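Local coordinates for structural protein VP1 (Trichodysplasia spinulosa-associated polyomavirus, PDB 4U60) that forms the pentameric building blocks of the viral coat and engages sialylated glycolipids through a binding site on its surface, at the interface of chains A and B. Residues are numbered along the deposited sequence; one frame, centred on the assembly and turned at random. Chains: chain A/B, Structural protein VP1.

The interface of chains A and B. Residues chain A 107, 109; chain B 50, 58, 60, 64-65, 151, 189.
A:His109 and B:Glu189 meet edge to edge, and with A:Asn107 they illustrate how one imidazole, gripped at both nitrogens, can lock a loop of one subunit into a pocket of the next. NE2 of A:His109 donates to OE1 of B:Glu189 at 2.6 Å, using the syn lone pair of the carboxylate, whose plane is turned 25° from the ring. At the other ring nitrogen, ND1 donates to OD1 of B:Asp58 at 2.8 Å, again through a syn lone pair and close to the ring plane, but this carboxylate stands steeply against the imidazole. Two acceptors held this way fix the rotation of the ring, and the paired carboxylates would probably favour a protonated, positively charged histidine. With CG between the backbone N and the carbonyl carbon (chi1 57°), the ring points into chain B, between the two carboxylates.

Its two faces are covered by different chains. OD1 of A:Asn107 sits 3.2 Å above the centre of one face while accepting from the A:His109 backbone N; B:Pro60 lies under the opposite face. CG2 of B:Ile65 packs near CD2, and CG2 of B:Thr151 near CE1.

The A:Asn107 amide stacks on the B:Glu189 carboxylate, their planes 16° apart. Its ND2 reaches two waters, one bound by the backbone O of B:Glu189, the other, 3.0 Å from ND2, shared by OD2 of B:Asp58 and OG1 of B:Thr151.

All nine residues lie in loops. The chain A pair follows the 3-10 helix 102-105. A:His109 belongs to one set of glycan-contacting residues and B:Thr50, B:Asp58 and B:Pro60 to another, which places this subunit contact beside carbohydrate-binding surface of the jelly-roll coat protein.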
loop_
_atom_site.group_PDB
_atom_site.type_symbol
_atom_site.label_atom_id
_atom_site.label_comp_id
_atom_site.label_asym_id
_atom_site.label_seq_id
_atom_site.Cartn_x
_atom_site.Cartn_y
_atom_site.Cartn_z
ATOM N N ASN A 107 20.368 -8.512 -9.157
ATOM C CA ASN A 107 21.351 -9.524 -9.549
ATOM C C ASN A 107 20.657 -10.856 -9.618
ATOM O O ASN A 107 20.237 -11.396 -8.592
ATOM C CB ASN A 107 22.495 -9.572 -8.559
ATOM C CG ASN A 107 23.629 -10.469 -9.026
ATOM O OD1 ASN A 107 23.431 -11.388 -9.847
ATOM N ND2 ASN A 107 24.836 -10.215 -8.491
ATOM N N HIS A 109 22.062 -13.438 -11.751
ATOM C CA HIS A 109 23.009 -14.394 -12.355
ATOM C C HIS A 109 23.879 -15.116 -11.341
ATOM O O HIS A 109 24.767 -15.870 -11.758
ATOM C CB HIS A 109 23.903 -13.727 -13.407
ATOM C CG HIS A 109 24.689 -12.575 -12.888
ATOM N ND1 HIS A 109 25.846 -12.725 -12.155
ATOM C CD2 HIS A 109 24.472 -11.245 -12.988
ATOM C CE1 HIS A 109 26.292 -11.530 -11.803
ATOM N NE2 HIS A 109 25.483 -10.616 -12.305
ATOM N N THR B 50 22.021 -15.234 -17.789
ATOM C CA THR B 50 22.627 -16.546 -17.548
ATOM C C THR B 50 22.886 -16.681 -16.059
ATOM O O THR B 50 22.849 -15.691 -15.326
ATOM C CB THR B 50 23.939 -16.775 -18.353
ATOM O OG1 THR B 50 24.980 -15.936 -17.843
ATOM C CG2 THR B 50 23.713 -16.524 -19.838
ATOM N N ASP B 58 31.213 -17.209 -11.371
ATOM C CA ASP B 58 30.159 -16.250 -11.673
ATOM C C ASP B 58 30.703 -15.148 -12.577
ATOM O O ASP B 58 31.392 -14.252 -12.127
ATOM C CB ASP B 58 29.630 -15.700 -10.338
ATOM C CG ASP B 58 28.373 -14.849 -10.476
ATOM O OD1 ASP B 58 27.948 -14.508 -11.594
ATOM O OD2 ASP B 58 27.792 -14.538 -9.397
ATOM N N PRO B 60 29.153 -12.843 -15.573
ATOM C CA PRO B 60 28.048 -12.493 -16.463
ATOM C C PRO B 60 28.488 -12.309 -17.888
ATOM O O PRO B 60 29.611 -11.848 -18.141
ATOM C CB PRO B 60 27.534 -11.155 -15.917
ATOM C CG PRO B 60 28.536 -10.695 -14.911
ATOM C CD PRO B 60 29.260 -11.916 -14.432
ATOM N N GLU B 64 24.482 -8.561 -20.328
ATOM C CA GLU B 64 23.358 -9.060 -19.511
ATOM C C GLU B 64 23.115 -8.287 -18.219
ATOM O O GLU B 64 22.190 -8.642 -17.473
ATOM C CB GLU B 64 23.441 -10.575 -19.254
ATOM C CG GLU B 64 24.424 -11.026 -18.180
ATOM C CD GLU B 64 24.216 -12.466 -17.796
ATOM O OE1 GLU B 64 24.949 -13.320 -18.357
ATOM O OE2 GLU B 64 23.296 -12.756 -16.996
ATOM N N ILE B 65 23.904 -7.251 -17.944
ATOM C CA ILE B 65 23.727 -6.545 -16.697
ATOM C C ILE B 65 23.421 -5.047 -16.879
ATOM O O ILE B 65 24.082 -4.317 -17.647
ATOM C CB ILE B 65 24.835 -6.772 -15.656
ATOM C CG1 ILE B 65 26.132 -6.120 -16.081
ATOM C CG2 ILE B 65 25.016 -8.286 -15.336
ATOM C CD1 ILE B 65 27.264 -6.383 -15.106
ATOM N N THR B 151 32.494 -11.976 -8.432
ATOM C CA THR B 151 31.928 -11.745 -9.769
ATOM C C THR B 151 33.008 -11.246 -10.732
ATOM O O THR B 151 33.732 -10.310 -10.430
ATOM C CB THR B 151 30.766 -10.739 -9.734
ATOM O OG1 THR B 151 29.853 -11.119 -8.704
ATOM C CG2 THR B 151 30.008 -10.738 -11.051
ATOM N N GLU B 189 24.326 -3.638 -9.972
ATOM C CA GLU B 189 24.469 -4.744 -9.040
ATOM C C GLU B 189 25.624 -4.566 -8.059
ATOM O O GLU B 189 25.677 -5.245 -7.041
ATOM C CB GLU B 189 24.668 -6.067 -9.805
ATOM C CG GLU B 189 26.025 -6.234 -10.523
ATOM C CD GLU B 189 26.175 -7.608 -11.140
ATOM O OE1 GLU B 189 25.205 -8.051 -11.782
ATOM O OE2 GLU B 189 27.251 -8.238 -11.007
HETATM O O HOH W 1 25.084 -7.974 -6.400
HETATM O O HOH W 2 27.211 -11.927 -8.919
#